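Local coordinates for protein CDA peptide synthetase I (PDB 5DU9) that forms a condensation domain of a peptide synthetase, with a chloramphenicol acetyltransferase-like fold, and holds (2S)-2-amino-N-butyl-propanamide in its pocket, at residues L130-P135 against G155-V160; T62-F67 against P97-L102. The protein carries 1 engineered substitution. All coordinates share one frame; numbering follows the deposited sequence.

Overall arrangement
Both contacts lie on the same side of the chain's centre, with their own centres about 9 Å apart, and they touch directly. In interaction 1 loop 130-135 packs on H157, the first histidine of the condensation-domain motif; the next residue, H158, belongs to the pocket of (2S)-2-amino-N-butyl-propanamide. The segments of interaction 2 supply none of the seven pocket residues. Probable hydrogen bonds join V160 O to T62 OG1 at 2.7 Å and L132 O to F67 N at 2.8 Å, and R66 NH1 is hydrogen-bonded to D133 O. P135 extends the joint by packing, with its CB 3.5 Å from T99 OG1. Segment 62-67 thus touches both segments of interaction 1, while 97-102 meets it through P135.

Interaction 1 (L130-P135 against G155-V160); sequences LPLDRP and GVHHIV. With UM2 ((2S)-2-amino-N-butyl-propanamide), chain E.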
loop_
_atom_site.group_PDB
_atom_site.type_symbol
_atom_site.label_atom_id
_atom_site.label_comp_id
_atom_site.label_asym_id
_atom_site.label_seq_id
_atom_site.Cartn_x
_atom_site.Cartn_y
_atom_site.Cartn_z
ATOM N N LEU A 130 -16.023 -5.002 -8.264
ATOM C CA LEU A 130 -15.822 -4.398 -9.578
ATOM C C LEU A 130 -15.425 -5.467 -10.586
ATOM O O LEU A 130 -14.272 -5.896 -10.599
ATOM C CB LEU A 130 -14.740 -3.320 -9.526
ATOM C CG LEU A 130 -15.051 -2.026 -8.778
ATOM C CD1 LEU A 130 -13.791 -1.187 -8.677
ATOM C CD2 LEU A 130 -16.159 -1.245 -9.475
ATOM N N PRO A 131 -16.371 -5.903 -11.434
ATOM C CA PRO A 131 -16.049 -6.902 -12.462
ATOM C C PRO A 131 -14.912 -6.434 -13.362
ATOM O O PRO A 131 -14.929 -5.292 -13.819
ATOM C CB PRO A 131 -17.354 -7.034 -13.249
ATOM C CG PRO A 131 -18.415 -6.597 -12.303
ATOM C CD PRO A 131 -17.795 -5.525 -11.467
ATOM N N LEU A 132 -13.947 -7.312 -13.614
ATOM C CA LEU A 132 -12.712 -6.913 -14.278
ATOM C C LEU A 132 -12.876 -6.650 -15.771
ATOM O O LEU A 132 -12.004 -6.025 -16.377
ATOM C CB LEU A 132 -11.632 -7.976 -14.059
ATOM C CG LEU A 132 -11.123 -8.142 -12.621
ATOM C CD1 LEU A 132 -9.991 -9.162 -12.572
ATOM C CD2 LEU A 132 -10.665 -6.819 -12.020
ATOM N N ASP A 133 -13.981 -7.102 -16.361
ATOM C CA ASP A 133 -14.203 -6.916 -17.795
ATOM C C ASP A 133 -14.892 -5.590 -18.121
ATOM O O ASP A 133 -15.187 -5.314 -19.281
ATOM C CB ASP A 133 -15.026 -8.073 -18.364
ATOM C CG ASP A 133 -16.458 -8.073 -17.869
ATOM O OD1 ASP A 133 -16.702 -7.611 -16.738
ATOM O OD2 ASP A 133 -17.342 -8.543 -18.615
ATOM N N ARG A 134 -15.158 -4.780 -17.102
ATOM C CA ARG A 134 -15.719 -3.447 -17.302
ATOM C C ARG A 134 -14.626 -2.406 -17.076
ATOM O O ARG A 134 -14.038 -2.358 -15.999
ATOM C CB ARG A 134 -16.898 -3.205 -16.356
ATOM C CG ARG A 134 -18.032 -4.200 -16.522
ATOM N N PRO A 135 -14.341 -1.571 -18.089
ATOM C CA PRO A 135 -13.203 -0.658 -17.936
ATOM C C PRO A 135 -13.453 0.457 -16.920
ATOM O O PRO A 135 -14.594 0.856 -16.708
ATOM C CB PRO A 135 -13.024 -0.083 -19.341
ATOM C CG PRO A 135 -14.369 -0.169 -19.956
ATOM C CD PRO A 135 -15.000 -1.412 -19.397
ATOM N N GLY A 155 -11.136 4.900 -4.571
ATOM C CA GLY A 155 -11.336 3.471 -4.444
ATOM C C GLY A 155 -10.897 2.827 -5.738
ATOM O O GLY A 155 -11.170 3.351 -6.815
ATOM N N VAL A 156 -10.209 1.697 -5.640
ATOM C CA VAL A 156 -9.719 1.018 -6.828
ATOM C C VAL A 156 -9.827 -0.481 -6.673
ATOM O O VAL A 156 -10.032 -0.996 -5.571
ATOM C CB VAL A 156 -8.243 1.373 -7.129
ATOM C CG1 VAL A 156 -8.076 2.872 -7.351
ATOM C CG2 VAL A 156 -7.322 0.893 -6.002
ATOM N N HIS A 157 -9.704 -1.175 -7.796
ATOM C CA HIS A 157 -9.366 -2.583 -7.769
ATOM C C HIS A 157 -7.852 -2.657 -7.733
ATOM O O HIS A 157 -7.184 -1.952 -8.482
ATOM C CB HIS A 157 -9.913 -3.328 -8.979
ATOM C CG HIS A 157 -9.931 -4.810 -8.797
ATOM N ND1 HIS A 157 -8.779 -5.560 -8.706
ATOM C CD2 HIS A 157 -10.961 -5.678 -8.665
ATOM C CE1 HIS A 157 -9.099 -6.832 -8.534
ATOM N NE2 HIS A 157 -10.416 -6.928 -8.501
ATOM N N HIS A 158 -7.306 -3.490 -6.854
ATOM C CA HIS A 158 -5.861 -3.574 -6.701
ATOM C C HIS A 158 -5.156 -3.922 -8.019
ATOM O O HIS A 158 -3.976 -3.611 -8.193
ATOM C CB HIS A 158 -5.505 -4.598 -5.614
ATOM C CG HIS A 158 -4.210 -4.315 -4.920
ATOM N ND1 HIS A 158 -3.221 -3.531 -5.476
ATOM C CD2 HIS A 158 -3.750 -4.691 -3.703
ATOM C CE1 HIS A 158 -2.205 -3.447 -4.636
ATOM N NE2 HIS A 158 -2.499 -4.145 -3.554
ATOM N N ILE A 159 -5.869 -4.540 -8.956
ATOM C CA ILE A 159 -5.234 -4.954 -10.202
ATOM C C ILE A 159 -4.818 -3.767 -11.078
ATOM O O ILE A 159 -3.979 -3.936 -11.955
ATOM C CB ILE A 159 -6.147 -5.909 -11.027
ATOM C CG1 ILE A 159 -5.299 -6.740 -11.996
ATOM C CG2 ILE A 159 -7.244 -5.143 -11.766
ATOM C CD1 ILE A 159 -6.035 -7.919 -12.619
ATOM N N VAL A 160 -5.376 -2.575 -10.847
ATOM C CA VAL A 160 -5.026 -1.419 -11.683
ATOM C C VAL A 160 -4.165 -0.370 -10.962
ATOM O O VAL A 160 -3.489 0.422 -11.620
ATOM C CB VAL A 160 -6.283 -0.702 -12.257
ATOM C CG1 VAL A 160 -6.981 -1.590 -13.283
ATOM C CG2 VAL A 160 -7.247 -0.281 -11.162
HETATM C CCH UM2 E . 0.483 -11.096 -5.299
HETATM C CCI UM2 E . 0.002 -9.685 -5.585
HETATM C CCJ UM2 E . -1.263 -9.320 -4.804
HETATM C CCK UM2 E . -0.978 -8.893 -3.364
HETATM N NCL UM2 E . -0.594 -7.494 -3.219
HETATM C CCM UM2 E . -1.062 -6.732 -2.228
HETATM O OCN UM2 E . -2.133 -6.936 -1.676
HETATM C CCO UM2 E . -0.190 -5.594 -1.777
HETATM C CCP UM2 E . 0.768 -6.089 -0.698
HETATM N NCQ UM2 E . -1.019 -4.518 -1.199
#
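L130 and L132 pack against H157, the first histidine of the HHxxxDG motif of condensation domains, whose second histidine, H158, faces the ligand pocket. L132 CD2 makes a CH-pi contact over the middle of the H157 imidazole, 3.6 Å from the ring centroid and 14° off its normal, the two side chains crossing at about a right angle. L132 also reaches tip to tip toward I159, CD2 to CG2 3.8 Å. L130 meets H157 with its O, 3.8 Å from CD2 of the ring, and more distantly with CD1, 4.4 Å from CB. CG of H157 is anti to the backbone N (chi1 -163°); the ring is turned with ND1 toward I159 N, which donates to it in the ring plane at 3.1 Å, nearly straight. NE2 is hydrogen-bonded to Q23 OE1, so partners at both nitrogens restrain the ring's rotation. V160 N to H157 O closes the turn after the strand. H158 does not touch the leucines; its NE2 accepts a 2.8 Å hydrogen bond from NCQ of (2S)-2-amino-N-butyl-propanamide, while H158 ND1 makes a weak hydrogen bond with I161 O. Helix 14-24 covers this cluster through V19 and W20; R33 of strand 33-40 flanks L130.

Interaction 2 (T62-F67 against P97-L102); sequences TLCSRF and PYTPVL
P97 and T99 meet the start of strand 65-69 at two places, against one face of the R66 guanidinium and beside the backbone of C64. R66 begins with CG between the backbone N and the carbonyl carbon (chi1 63°), then runs extended from CG to NE; the guanidinium beyond lies with one face against P97. P97 CG sits over the centre of that face, 3.7 Å from R66 CZ, and P97 CD follows at 3.9 Å from R66 NH2. The two side chains cross at about a right angle; the contact is van der Waals, and NH1 makes its hydrogen bond with D133 O. T99 sets both branches against L63 and C64, just ahead of the strand. Its OG1, beside its own backbone N (chi1 -68°), comes within 3.2 Å of C64 CA and is hydrogen-bonded to C80 O, so the buried hydroxyl has a polar partner. T99 CG2 rests 3.5 Å from L63 O. The C64 side chain is somewhat farther, its CB 3.6 Å from T99 OG1, and also touches V57 of helix 46-58. The arrangement lays a coil segment, leading into edge strand 103-107 of the mixed sheet, along the beta hairpin 65-69/75-79 in the N-terminal half of the condensation-domain fold.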
loop_
_atom_site.group_PDB
_atom_site.type_symbol
_atom_site.label_atom_id
_atom_site.label_comp_id
_atom_site.label_asym_id
_atom_site.label_seq_id
_atom_site.Cartn_x
_atom_site.Cartn_y
_atom_site.Cartn_z
ATOM N N THR A 62 -3.904 2.795 -17.012
ATOM C CA THR A 62 -4.366 1.728 -16.137
ATOM C C THR A 62 -5.793 1.992 -15.647
ATOM O O THR A 62 -6.558 1.056 -15.420
ATOM C CB THR A 62 -3.427 1.534 -14.931
ATOM O OG1 THR A 62 -3.727 0.288 -14.293
ATOM C CG2 THR A 62 -3.547 2.674 -13.928
ATOM N N LEU A 63 -6.158 3.262 -15.513
ATOM C CA LEU A 63 -7.502 3.612 -15.069
ATOM C C LEU A 63 -8.510 3.575 -16.212
ATOM O O LEU A 63 -9.695 3.822 -15.992
ATOM C CB LEU A 63 -7.512 4.999 -14.419
ATOM C CG LEU A 63 -6.811 5.111 -13.063
ATOM C CD1 LEU A 63 -6.781 6.567 -12.613
ATOM C CD2 LEU A 63 -7.492 4.244 -12.013
ATOM N N CYS A 64 -8.034 3.274 -17.421
ATOM C CA CYS A 64 -8.895 3.123 -18.594
ATOM C C CYS A 64 -8.881 1.692 -19.101
ATOM O O CYS A 64 -9.256 1.432 -20.243
ATOM C CB CYS A 64 -8.448 4.051 -19.725
ATOM S SG CYS A 64 -8.599 5.792 -19.376
ATOM N N SER A 65 -8.435 0.770 -18.258
ATOM C CA SER A 65 -8.192 -0.594 -18.696
ATOM C C SER A 65 -9.223 -1.573 -18.158
ATOM O O SER A 65 -9.830 -1.356 -17.108
ATOM C CB SER A 65 -6.793 -1.039 -18.274
ATOM O OG SER A 65 -5.796 -0.334 -18.994
ATOM N N ARG A 66 -9.424 -2.649 -18.910
ATOM C CA ARG A 66 -10.183 -3.795 -18.437
ATOM C C ARG A 66 -9.363 -5.048 -18.691
ATOM O O ARG A 66 -8.325 -4.992 -19.355
ATOM C CB ARG A 66 -11.535 -3.883 -19.132
ATOM C CG ARG A 66 -11.462 -4.088 -20.632
ATOM C CD ARG A 66 -12.851 -3.973 -21.207
ATOM N NE ARG A 66 -12.946 -4.415 -22.593
ATOM C CZ ARG A 66 -14.001 -5.041 -23.107
ATOM N NH1 ARG A 66 -15.056 -5.319 -22.351
ATOM N NH2 ARG A 66 -14.002 -5.400 -24.381
ATOM N N PHE A 67 -9.831 -6.174 -18.163
ATOM C CA PHE A 67 -9.102 -7.427 -18.267
ATOM C C PHE A 67 -9.999 -8.527 -18.811
ATOM O O PHE A 67 -11.098 -8.763 -18.309
ATOM C CB PHE A 67 -8.524 -7.804 -16.906
ATOM C CG PHE A 67 -7.553 -6.789 -16.384
ATOM C CD1 PHE A 67 -8.007 -5.629 -15.774
ATOM C CD2 PHE A 67 -6.189 -6.969 -16.544
ATOM C CE1 PHE A 67 -7.119 -4.678 -15.320
ATOM C CE2 PHE A 67 -5.294 -6.021 -16.091
ATOM C CZ PHE A 67 -5.759 -4.876 -15.475
ATOM N N PRO A 97 -16.223 -0.627 -25.370
ATOM C CA PRO A 97 -16.741 0.219 -24.288
ATOM C C PRO A 97 -15.833 1.406 -23.973
ATOM O O PRO A 97 -14.615 1.290 -24.091
ATOM C CB PRO A 97 -16.812 -0.742 -23.096
ATOM C CG PRO A 97 -15.809 -1.792 -23.394
ATOM C CD PRO A 97 -15.824 -1.959 -24.883
ATOM N N TYR A 98 -16.433 2.535 -23.607
ATOM C CA TYR A 98 -15.690 3.683 -23.106
ATOM C C TYR A 98 -15.520 3.542 -21.600
ATOM O O TYR A 98 -16.427 3.080 -20.912
ATOM C CB TYR A 98 -16.413 5.000 -23.414
ATOM C CG TYR A 98 -16.384 5.440 -24.860
ATOM C CD1 TYR A 98 -15.184 5.717 -25.502
ATOM C CD2 TYR A 98 -17.562 5.621 -25.571
ATOM C CE1 TYR A 98 -15.158 6.135 -26.823
ATOM C CE2 TYR A 98 -17.547 6.038 -26.889
ATOM C CZ TYR A 98 -16.343 6.296 -27.510
ATOM O OH TYR A 98 -16.323 6.713 -28.822
ATOM N N THR A 99 -14.361 3.937 -21.088
ATOM C CA THR A 99 -14.188 4.027 -19.647
ATOM C C THR A 99 -15.100 5.130 -19.124
ATOM O O THR A 99 -14.994 6.276 -19.562
ATOM C CB THR A 99 -12.732 4.327 -19.256
ATOM O OG1 THR A 99 -11.915 3.196 -19.568
ATOM C CG2 THR A 99 -12.616 4.625 -17.757
ATOM N N PRO A 100 -16.005 4.793 -18.192
ATOM C CA PRO A 100 -16.809 5.855 -17.584
ATOM C C PRO A 100 -16.005 6.636 -16.554
ATOM O O PRO A 100 -15.108 6.076 -15.923
ATOM C CB PRO A 100 -17.958 5.092 -16.926
ATOM C CG PRO A 100 -17.376 3.770 -16.591
ATOM C CD PRO A 100 -16.368 3.465 -17.669
ATOM N N VAL A 101 -16.314 7.917 -16.402
ATOM C CA VAL A 101 -15.671 8.737 -15.387
ATOM C C VAL A 101 -16.727 9.486 -14.594
ATOM O O VAL A 101 -17.553 10.209 -15.154
ATOM C CB VAL A 101 -14.681 9.739 -15.992
ATOM C CG1 VAL A 101 -13.913 10.441 -14.879
ATOM C CG2 VAL A 101 -13.720 9.030 -16.943
ATOM N N LEU A 102 -16.684 9.301 -13.280
ATOM C CA LEU A 102 -17.649 9.906 -12.380
ATOM C C LEU A 102 -16.974 10.348 -11.094
ATOM O O LEU A 102 -16.332 9.545 -10.411
ATOM C CB LEU A 102 -18.776 8.919 -12.068
ATOM C CG LEU A 102 -19.789 9.353 -11.004
ATOM C CD1 LEU A 102 -20.617 10.528 -11.503
ATOM C CD2 LEU A 102 -20.678 8.184 -10.610
#